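Local coordinates for fucolectin-related protein (Streptococcus pneumoniae, PDB 2WMF) that probably hydrolyses glycosidic bonds in host blood group carbohydrate antigens, as a pneumococcal glycoside hydrolase of family 98, at residues P43-D48 against A75-P80; E96-Y101 against T127-W132; P114-I119 against V142-L147. All blocks are in the same frame, centred on the assembly; numbering follows the deposited sequence.

Interaction 1 (P43-D48 against A75-P80); sequences PLYGND and AIELHP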
loop_
_atom_site.group_PDB
_atom_site.type_symbol
_atom_site.label_atom_id
_atom_site.label_comp_id
_atom_site.label_asym_id
_atom_site.label_seq_id
_atom_site.Cartn_x
_atom_site.Cartn_y
_atom_site.Cartn_z
ATOM N N PRO A 43 -11.469 -6.057 3.596
ATOM C CA PRO A 43 -11.699 -7.093 4.580
ATOM C C PRO A 43 -12.979 -7.022 5.421
ATOM O O PRO A 43 -13.440 -5.920 5.803
ATOM C CB PRO A 43 -10.501 -6.940 5.518
ATOM C CG PRO A 43 -10.257 -5.477 5.506
ATOM C CD PRO A 43 -10.697 -4.935 4.177
ATOM N N LEU A 44 -13.523 -8.208 5.687
ATOM C CA LEU A 44 -14.579 -8.443 6.699
ATOM C C LEU A 44 -14.033 -9.383 7.811
ATOM O O LEU A 44 -13.146 -10.219 7.601
ATOM C CB LEU A 44 -15.797 -9.106 6.022
ATOM C CG LEU A 44 -16.570 -8.239 5.008
ATOM C CD1 LEU A 44 -17.590 -9.126 4.199
ATOM C CD2 LEU A 44 -17.267 -6.947 5.627
ATOM N N TYR A 45 -14.626 -9.269 8.999
ATOM C CA TYR A 45 -14.114 -9.898 10.225
ATOM C C TYR A 45 -15.234 -10.653 10.943
ATOM O O TYR A 45 -16.334 -10.122 11.130
ATOM C CB TYR A 45 -13.493 -8.845 11.154
ATOM C CG TYR A 45 -12.312 -8.196 10.494
ATOM C CD1 TYR A 45 -11.037 -8.671 10.673
ATOM C CD2 TYR A 45 -12.494 -7.122 9.643
ATOM C CE1 TYR A 45 -9.956 -8.084 10.017
ATOM C CE2 TYR A 45 -11.425 -6.530 8.973
ATOM C CZ TYR A 45 -10.151 -7.028 9.167
ATOM O OH TYR A 45 -9.071 -6.442 8.516
ATOM N N GLY A 46 -14.934 -11.886 11.360
ATOM C CA GLY A 46 -15.882 -12.706 12.081
ATOM C C GLY A 46 -16.253 -12.159 13.442
ATOM O O GLY A 46 -15.438 -11.584 14.142
ATOM N N ASN A 47 -17.528 -12.273 13.766
ATOM C CA ASN A 47 -18.037 -12.084 15.126
ATOM C C ASN A 47 -18.505 -13.442 15.637
ATOM O O ASN A 47 -19.089 -14.219 14.894
ATOM C CB ASN A 47 -19.215 -11.089 15.124
ATOM C CG ASN A 47 -19.534 -10.525 16.531
ATOM O OD1 ASN A 47 -18.744 -10.666 17.459
ATOM N ND2 ASN A 47 -20.673 -9.874 16.670
ATOM N N ASP A 48 -18.296 -13.712 16.914
ATOM C CA ASP A 48 -18.747 -14.997 17.514
ATOM C C ASP A 48 -20.173 -14.835 18.040
ATOM O O ASP A 48 -20.532 -15.356 19.112
ATOM C CB ASP A 48 -17.770 -15.458 18.608
ATOM C CG ASP A 48 -17.566 -14.438 19.713
ATOM O OD1 ASP A 48 -17.983 -13.255 19.605
ATOM O OD2 ASP A 48 -17.016 -14.850 20.753
ATOM N N ALA A 75 -11.590 -8.142 -4.567
ATOM C CA ALA A 75 -12.055 -9.285 -3.841
ATOM C C ALA A 75 -12.224 -8.908 -2.379
ATOM O O ALA A 75 -11.674 -7.901 -1.915
ATOM C CB ALA A 75 -11.099 -10.458 -3.968
ATOM N N ILE A 76 -12.952 -9.747 -1.681
ATOM C CA ILE A 76 -13.227 -9.591 -0.268
ATOM C C ILE A 76 -12.407 -10.585 0.562
ATOM O O ILE A 76 -12.395 -11.808 0.308
ATOM C CB ILE A 76 -14.732 -9.778 0.046
ATOM C CG1 ILE A 76 -15.578 -8.793 -0.781
ATOM C CG2 ILE A 76 -14.988 -9.623 1.548
ATOM C CD1 ILE A 76 -15.236 -7.305 -0.572
ATOM N N GLU A 77 -11.707 -10.054 1.557
ATOM C CA GLU A 77 -10.944 -10.883 2.511
ATOM C C GLU A 77 -11.887 -11.252 3.668
ATOM O O GLU A 77 -12.667 -10.419 4.130
ATOM C CB GLU A 77 -9.736 -10.104 3.076
ATOM C CG GLU A 77 -9.198 -10.725 4.386
ATOM C CD GLU A 77 -8.192 -9.886 5.133
ATOM O OE1 GLU A 77 -7.316 -9.294 4.501
ATOM O OE2 GLU A 77 -8.231 -9.851 6.405
ATOM N N LEU A 78 -11.859 -12.527 4.045
ATOM C CA LEU A 78 -12.654 -13.042 5.135
ATOM C C LEU A 78 -11.728 -13.477 6.242
ATOM O O LEU A 78 -11.043 -14.453 6.115
ATOM C CB LEU A 78 -13.527 -14.217 4.678
ATOM C CG LEU A 78 -14.660 -13.853 3.694
ATOM C CD1 LEU A 78 -15.225 -15.173 3.076
ATOM C CD2 LEU A 78 -15.795 -13.064 4.357
ATOM N N HIS A 79 -11.722 -12.710 7.335
ATOM C CA HIS A 79 -10.865 -12.940 8.484
ATOM C C HIS A 79 -11.743 -13.444 9.646
ATOM O O HIS A 79 -12.665 -12.755 10.059
ATOM C CB HIS A 79 -10.152 -11.631 8.915
ATOM C CG HIS A 79 -8.991 -11.855 9.846
ATOM N ND1 HIS A 79 -9.007 -12.784 10.872
ATOM C CD2 HIS A 79 -7.771 -11.267 9.892
ATOM C CE1 HIS A 79 -7.829 -12.760 11.488
ATOM N NE2 HIS A 79 -7.059 -11.861 10.901
ATOM N N PRO A 80 -11.461 -14.650 10.152
ATOM C CA PRO A 80 -12.368 -15.212 11.148
ATOM C C PRO A 80 -12.390 -14.425 12.457
ATOM O O PRO A 80 -13.397 -14.462 13.163
ATOM C CB PRO A 80 -11.844 -16.648 11.342
ATOM C CG PRO A 80 -10.377 -16.582 10.941
ATOM C CD PRO A 80 -10.334 -15.557 9.835
HETATM O O HOH W 1 -7.006 -8.048 7.816
#
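Tyr45 and His79 lie side by side on the face of the sheet that also carries Pro43 and Glu77. Their ring planes are only 29° apart, yet the rings are slid so far, with centroids separated by 5.5 Å, that they scarcely overlap. The closest approach of the two side chains is Tyr45 CD1 to His79 CB, 3.6 Å, with CD1 and CE1 of the ring passing along the root of the histidine side chain. His79 points its CG anti to the backbone N (chi1 -165°), whereas Tyr45 turns its own anti to the carbonyl carbon (chi1 -63°), which brings the phenol across toward the other strand.

Beyond the rings, the Tyr45 hydroxyl and Glu77 OE2 do not meet directly. A water joins them, 2.7 Å from Tyr45 OH and 2.6 Å from Glu77 OE2, and it donates to the carboxylate. Asn291, on the last barrel strand, bonds to Glu77 OE1, so both carboxylate oxygens have partners; Pro43 CB packs against Glu77 CD. On the other face Leu44 CD1 rests on Ile76 CG2 at 3.7 Å, and Leu59 and Ala62 of helix 59-64 cover both residues.

Three backbone bonds fix this register: Leu44 N to Glu77 O, His79 N to Leu44 O, and Gly46 N to His79 O. Polar and aromatic groups thus line the inside while leucine and isoleucine face a helix, as expected of the first two parallel strands of a (beta/alpha)8 barrel, joined by a beta-alpha-beta crossover through helix 59-64.

Interaction 2 (E96-Y101 against T127-W132); sequences ELREWY and TVPPEW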
loop_
_atom_site.group_PDB
_atom_site.type_symbol
_atom_site.label_atom_id
_atom_site.label_comp_id
_atom_site.label_asym_id
_atom_site.label_seq_id
_atom_site.Cartn_x
_atom_site.Cartn_y
_atom_site.Cartn_z
ATOM N N GLU A 96 -15.980 -24.668 15.060
ATOM C CA GLU A 96 -16.603 -23.369 14.864
ATOM C C GLU A 96 -15.886 -22.576 13.762
ATOM O O GLU A 96 -16.520 -21.888 12.980
ATOM C CB GLU A 96 -16.603 -22.567 16.164
ATOM C CG GLU A 96 -17.511 -23.115 17.272
ATOM C CD GLU A 96 -16.965 -24.410 17.942
ATOM O OE1 GLU A 96 -15.723 -24.616 18.033
ATOM O OE2 GLU A 96 -17.806 -25.252 18.365
ATOM N N LEU A 97 -14.555 -22.667 13.713
ATOM C CA LEU A 97 -13.799 -21.996 12.638
ATOM C C LEU A 97 -14.210 -22.500 11.249
ATOM O O LEU A 97 -14.500 -21.727 10.341
ATOM C CB LEU A 97 -12.284 -22.163 12.837
ATOM C CG LEU A 97 -11.410 -21.381 11.860
ATOM C CD1 LEU A 97 -11.650 -19.861 12.067
ATOM C CD2 LEU A 97 -9.925 -21.758 11.998
ATOM N N ARG A 98 -14.221 -23.820 11.084
ATOM C CA ARG A 98 -14.551 -24.409 9.793
ATOM C C ARG A 98 -16.019 -24.048 9.413
ATOM O O ARG A 98 -16.318 -23.672 8.270
ATOM C CB ARG A 98 -14.336 -25.924 9.852
ATOM C CG ARG A 98 -12.902 -26.388 10.036
ATOM C CD ARG A 98 -12.780 -27.883 9.803
ATOM N NE ARG A 98 -11.501 -28.450 10.203
ATOM C CZ ARG A 98 -11.150 -29.713 9.971
ATOM N NH1 ARG A 98 -11.975 -30.531 9.332
ATOM N NH2 ARG A 98 -9.969 -30.171 10.351
ATOM N N GLU A 99 -16.908 -24.115 10.402
ATOM C CA GLU A 99 -18.315 -23.778 10.210
ATOM C C GLU A 99 -18.465 -22.347 9.686
ATOM O O GLU A 99 -19.261 -22.089 8.766
ATOM C CB GLU A 99 -19.104 -23.977 11.521
ATOM C CG GLU A 99 -19.735 -25.329 11.547
ATOM C CD GLU A 99 -20.203 -25.818 12.909
ATOM O OE1 GLU A 99 -20.315 -25.005 13.870
ATOM O OE2 GLU A 99 -20.450 -27.062 13.000
ATOM N N TRP A 100 -17.694 -21.428 10.274
ATOM C CA TRP A 100 -17.724 -20.036 9.860
ATOM C C TRP A 100 -17.208 -19.875 8.431
ATOM O O TRP A 100 -17.839 -19.187 7.633
ATOM C CB TRP A 100 -16.901 -19.159 10.815
ATOM C CG TRP A 100 -17.027 -17.683 10.510
ATOM C CD1 TRP A 100 -18.009 -16.848 10.927
ATOM C CD2 TRP A 100 -16.121 -16.881 9.723
ATOM N NE1 TRP A 100 -17.788 -15.571 10.445
ATOM C CE2 TRP A 100 -16.631 -15.562 9.715
ATOM C CE3 TRP A 100 -14.940 -17.154 9.021
ATOM C CZ2 TRP A 100 -15.997 -14.515 9.035
ATOM C CZ3 TRP A 100 -14.309 -16.110 8.362
ATOM C CH2 TRP A 100 -14.831 -14.814 8.373
ATOM N N TYR A 101 -16.067 -20.493 8.118
ATOM C CA TYR A 101 -15.534 -20.433 6.738
ATOM C C TYR A 101 -16.585 -20.909 5.720
ATOM O O TYR A 101 -16.813 -20.253 4.719
ATOM C CB TYR A 101 -14.289 -21.296 6.584
ATOM C CG TYR A 101 -12.994 -20.765 7.211
ATOM C CD1 TYR A 101 -12.606 -19.427 7.099
ATOM C CD2 TYR A 101 -12.136 -21.633 7.865
ATOM C CE1 TYR A 101 -11.402 -18.983 7.663
ATOM C CE2 TYR A 101 -10.932 -21.194 8.432
ATOM C CZ TYR A 101 -10.584 -19.863 8.327
ATOM O OH TYR A 101 -9.393 -19.469 8.883
ATOM N N THR A 127 -3.402 -24.936 12.174
ATOM C CA THR A 127 -4.336 -24.286 11.252
ATOM C C THR A 127 -5.051 -25.363 10.444
ATOM O O THR A 127 -4.699 -26.555 10.559
ATOM C CB THR A 127 -3.578 -23.306 10.349
ATOM O OG1 THR A 127 -2.399 -23.940 9.805
ATOM C CG2 THR A 127 -3.183 -22.052 11.193
ATOM N N VAL A 128 -6.022 -24.965 9.629
ATOM C CA VAL A 128 -6.861 -25.942 8.910
ATOM C C VAL A 128 -6.007 -26.828 8.023
ATOM O O VAL A 128 -4.983 -26.388 7.450
ATOM C CB VAL A 128 -8.035 -25.277 8.106
ATOM C CG1 VAL A 128 -9.058 -24.666 9.067
ATOM C CG2 VAL A 128 -7.518 -24.255 7.115
ATOM N N PRO A 129 -6.379 -28.118 7.932
ATOM C CA PRO A 129 -5.569 -29.014 7.101
ATOM C C PRO A 129 -5.515 -28.641 5.626
ATOM O O PRO A 129 -6.506 -28.184 5.091
ATOM C CB PRO A 129 -6.299 -30.364 7.259
ATOM C CG PRO A 129 -7.051 -30.267 8.545
ATOM C CD PRO A 129 -7.484 -28.833 8.608
ATOM N N PRO A 130 -4.372 -28.840 4.977
ATOM C CA PRO A 130 -4.359 -28.618 3.520
ATOM C C PRO A 130 -5.424 -29.411 2.745
ATOM O O PRO A 130 -5.983 -28.917 1.767
ATOM C CB PRO A 130 -2.942 -29.054 3.106
ATOM C CG PRO A 130 -2.109 -28.875 4.332
ATOM C CD PRO A 130 -3.028 -29.168 5.492
ATOM N N GLU A 131 -5.688 -30.639 3.181
ATOM C CA GLU A 131 -6.756 -31.446 2.580
ATOM C C GLU A 131 -8.150 -30.755 2.654
ATOM O O GLU A 131 -8.950 -30.824 1.694
ATOM C CB GLU A 131 -6.763 -32.793 3.292
ATOM C CG GLU A 131 -5.461 -33.632 3.137
ATOM C CD GLU A 131 -4.221 -33.197 3.983
ATOM O OE1 GLU A 131 -4.316 -32.378 4.942
ATOM O OE2 GLU A 131 -3.105 -33.713 3.650
ATOM N N TRP A 132 -8.447 -30.093 3.780
ATOM C CA TRP A 132 -9.685 -29.338 3.939
ATOM C C TRP A 132 -9.745 -28.159 2.976
ATOM O O TRP A 132 -10.766 -27.902 2.339
ATOM C CB TRP A 132 -9.872 -28.857 5.387
ATOM C CG TRP A 132 -11.098 -28.021 5.630
ATOM C CD1 TRP A 132 -12.334 -28.452 6.025
ATOM C CD2 TRP A 132 -11.210 -26.592 5.479
ATOM N NE1 TRP A 132 -13.189 -27.391 6.149
ATOM C CE2 TRP A 132 -12.541 -26.238 5.803
ATOM C CE3 TRP A 132 -10.310 -25.579 5.108
ATOM C CZ2 TRP A 132 -13.002 -24.925 5.746
ATOM C CZ3 TRP A 132 -10.767 -24.296 5.047
ATOM C CH2 TRP A 132 -12.085 -23.962 5.384
#
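Arg98 and Val128 make the nearest backbone approach, 7.9 Å between their CA atoms, so side chains bridge the gap. Residues 96-101 form regular turns of helix 95-111; residues 127-129 are a non-helical approach to helix 130-139, with Pro129 at its N-cap position.

Trp132 and Arg98 carry much of the contact. With its CG anti to the backbone N (chi1 178°), the indole reaches back toward helix 95-111 and meets two residues one turn apart. Arg98 runs past its pyrrole end in the opposite direction, CD lying 4.1 Å from the centroid of the five-membered ring in an off-centre CH-pi contact, 30° from the normal. At the benzo end, Trp132 CH2 comes within 3.4 Å of Tyr101 CD2; the two rings are inclined at 44°.

Val128 fills the angle between them: its CG1 sits at the edge of the Tyr101 ring, 4.0 Å from CE2, and also above the rim of one indole face. Leu97 CD2 touches the same methyl at 4.2 Å. Farther out, Arg98 NH2 passes 3.3 Å from Pro129 CD, while Asp93 forms a salt bridge with NE of the arginine.

Ile119 of strand 115-121 lies beneath Tyr101 and Val128. Such packing between neighbouring helices, over the strand that separates them in sequence, belongs to the outer helical layer of a (beta/alpha)8 barrel.

Interaction 3 (P114-I119 against V142-L147); sequences PVFLVI and VLKGVL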
loop_
_atom_site.group_PDB
_atom_site.type_symbol
_atom_site.label_atom_id
_atom_site.label_comp_id
_atom_site.label_asym_id
_atom_site.label_seq_id
_atom_site.Cartn_x
_atom_site.Cartn_y
_atom_site.Cartn_z
ATOM N N PRO A 114 -16.047 -12.758 -5.195
ATOM C CA PRO A 114 -14.712 -13.391 -5.036
ATOM C C PRO A 114 -14.158 -13.162 -3.621
ATOM O O PRO A 114 -14.178 -12.030 -3.137
ATOM C CB PRO A 114 -13.851 -12.699 -6.098
ATOM C CG PRO A 114 -14.489 -11.389 -6.341
ATOM C CD PRO A 114 -15.993 -11.601 -6.118
ATOM N N VAL A 115 -13.706 -14.229 -2.982
ATOM C CA VAL A 115 -13.183 -14.151 -1.643
ATOM C C VAL A 115 -11.837 -14.844 -1.448
ATOM O O VAL A 115 -11.478 -15.781 -2.172
ATOM C CB VAL A 115 -14.207 -14.682 -0.603
ATOM C CG1 VAL A 115 -15.519 -13.862 -0.621
ATOM C CG2 VAL A 115 -14.464 -16.205 -0.802
ATOM N N PHE A 116 -11.094 -14.343 -0.442
ATOM C CA PHE A 116 -9.896 -14.980 0.098
ATOM C C PHE A 116 -10.100 -15.189 1.609
ATOM O O PHE A 116 -10.625 -14.315 2.251
ATOM C CB PHE A 116 -8.681 -14.032 -0.066
ATOM C CG PHE A 116 -8.180 -13.914 -1.487
ATOM C CD1 PHE A 116 -7.039 -14.567 -1.885
ATOM C CD2 PHE A 116 -8.837 -13.092 -2.395
ATOM C CE1 PHE A 116 -6.555 -14.443 -3.196
ATOM C CE2 PHE A 116 -8.366 -12.958 -3.732
ATOM C CZ PHE A 116 -7.237 -13.660 -4.118
ATOM N N LEU A 117 -9.677 -16.342 2.124
ATOM C CA LEU A 117 -9.799 -16.693 3.539
ATOM C C LEU A 117 -8.464 -16.475 4.238
ATOM O O LEU A 117 -7.437 -16.904 3.744
ATOM C CB LEU A 117 -10.175 -18.159 3.738
ATOM C CG LEU A 117 -11.399 -18.728 3.034
ATOM C CD1 LEU A 117 -11.545 -20.214 3.425
ATOM C CD2 LEU A 117 -12.603 -17.881 3.384
ATOM N N VAL A 118 -8.490 -15.815 5.394
ATOM C CA VAL A 118 -7.310 -15.736 6.268
ATOM C C VAL A 118 -7.264 -17.038 7.062
ATOM O O VAL A 118 -8.146 -17.279 7.897
ATOM C CB VAL A 118 -7.361 -14.553 7.242
ATOM C CG1 VAL A 118 -6.103 -14.555 8.116
ATOM C CG2 VAL A 118 -7.549 -13.187 6.490
ATOM N N ILE A 119 -6.289 -17.882 6.757
ATOM C CA ILE A 119 -6.139 -19.195 7.415
ATOM C C ILE A 119 -4.905 -19.337 8.293
ATOM O O ILE A 119 -4.770 -20.339 8.990
ATOM C CB ILE A 119 -6.232 -20.380 6.428
ATOM C CG1 ILE A 119 -4.990 -20.454 5.520
ATOM C CG2 ILE A 119 -7.574 -20.265 5.584
ATOM C CD1 ILE A 119 -4.937 -21.729 4.714
ATOM N N VAL A 142 -15.877 -19.349 -6.158
ATOM C CA VAL A 142 -15.593 -17.987 -5.604
ATOM C C VAL A 142 -14.347 -17.954 -4.705
ATOM O O VAL A 142 -13.861 -16.872 -4.399
ATOM C CB VAL A 142 -16.781 -17.363 -4.824
ATOM C CG1 VAL A 142 -17.993 -17.124 -5.748
ATOM C CG2 VAL A 142 -17.142 -18.175 -3.621
ATOM N N LEU A 143 -13.853 -19.106 -4.272
ATOM C CA LEU A 143 -12.681 -19.140 -3.392
ATOM C C LEU A 143 -11.433 -18.916 -4.251
ATOM O O LEU A 143 -11.007 -19.796 -4.963
ATOM C CB LEU A 143 -12.600 -20.443 -2.609
ATOM C CG LEU A 143 -11.401 -20.573 -1.655
ATOM C CD1 LEU A 143 -11.331 -19.347 -0.680
ATOM C CD2 LEU A 143 -11.345 -21.927 -0.894
ATOM N N LYS A 144 -10.829 -17.736 -4.115
ATOM C CA LYS A 144 -9.721 -17.310 -4.957
ATOM C C LYS A 144 -8.352 -17.536 -4.345
ATOM O O LYS A 144 -7.348 -17.486 -5.050
ATOM C CB LYS A 144 -9.870 -15.815 -5.353
ATOM C CG LYS A 144 -11.203 -15.478 -6.027
ATOM C CD LYS A 144 -11.345 -16.308 -7.313
ATOM C CE LYS A 144 -12.457 -15.803 -8.173
ATOM N NZ LYS A 144 -13.614 -15.771 -7.396
ATOM N N GLY A 145 -8.300 -17.877 -3.067
ATOM C CA GLY A 145 -7.031 -18.071 -2.384
ATOM C C GLY A 145 -7.143 -17.858 -0.897
ATOM O O GLY A 145 -8.242 -17.766 -0.329
ATOM N N VAL A 146 -5.972 -17.762 -0.266
ATOM C CA VAL A 146 -5.892 -17.662 1.190
ATOM C C VAL A 146 -4.781 -16.678 1.585
ATOM O O VAL A 146 -3.890 -16.401 0.793
ATOM C CB VAL A 146 -5.654 -19.022 1.873
ATOM C CG1 VAL A 146 -6.817 -19.955 1.538
ATOM C CG2 VAL A 146 -4.298 -19.656 1.495
ATOM N N LEU A 147 -4.838 -16.228 2.833
ATOM C CA LEU A 147 -3.889 -15.272 3.393
ATOM C C LEU A 147 -3.244 -15.792 4.679
ATOM O O LEU A 147 -3.902 -16.459 5.502
ATOM C CB LEU A 147 -4.574 -13.970 3.720
ATOM C CG LEU A 147 -5.110 -13.170 2.529
ATOM C CD1 LEU A 147 -6.627 -13.032 2.577
ATOM C CD2 LEU A 147 -4.369 -11.809 2.450
#
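The Phe116 ring leans against Gly145, its CD1 and CE1 side near the backbone there, and carries Lys144 CB over one face; it uses the hollow left where Gly145 has no side chain. CD1 of the ring comes within 3.5 Å of Gly145 CA, and CB of Lys144 makes a CH-pi contact 3.9 Å from the ring centroid. The glycine is needed twice over: a CB there would strike the ring, and the backbone angles here (phi 155°, psi -167°) would press it onto the carbonyl oxygen of Lys144.

This hollow coincides with a slip in register. Val115 pairs with Leu143, but Leu117 pairs with Val146, so residues 143-146 spend one residue more than residues 115-117, a beta bulge. Val115 O receives Lys144 N at 2.8 Å, and Leu117 N then goes to Gly145 O; the buried Gly145 N is left with no partner.

On the Phe116 face, CD1 of Leu147 is the next bump, wedged between Phe116 CB (3.5 Å) and Val118 CG2 (4.0 Å). On the opposite face Leu143 CD1 abuts Leu117 CG at 3.8 Å, the two leucine chains lying roughly perpendicular, and Ile119 CD1 lies against Val146 CG2. Leu133 of helix 130-139 covers Leu143 and Val146 from outside.

At the start of the strands the Lys144 chain folds back on itself, kinked at CB-CG and again at CD-CE, and runs along Pro114 until NZ lies 3.3 Å from CB of the proline. There NZ also bonds to Val142 O from above the carbonyl plane, while Val115 N reaches that oxygen from the opposite face. The strands 115-121 and 143-149 with helix 130-139 make a beta-alpha-beta unit, here the third and fourth strands of the (beta/alpha)8 barrel.

In the fold
Interactions 1 and 3 belong to one continuous sheet: strands 74-79 and 115-121 are neighbours, joined by hydrogen bonds from Leu78 N to Phe116 O (2.8 Å) and from Phe116 N to Ile76 O (2.9 Å). Their centres are about 10 Å apart. Interaction 2 lies outside this sheet, its centre about 14 Å from that of interaction 1 and 12 Å from that of interaction 3. Trp100 packs on Gly46 and Pro80, and Tyr101 OH bonds to Val118 O (2.7 Å), tying helix 95-111 to both. In (beta/alpha)8 hydrolases the catalytic centre normally lies at the C-terminal strand ends, toward which Tyr45 and His79 are placed.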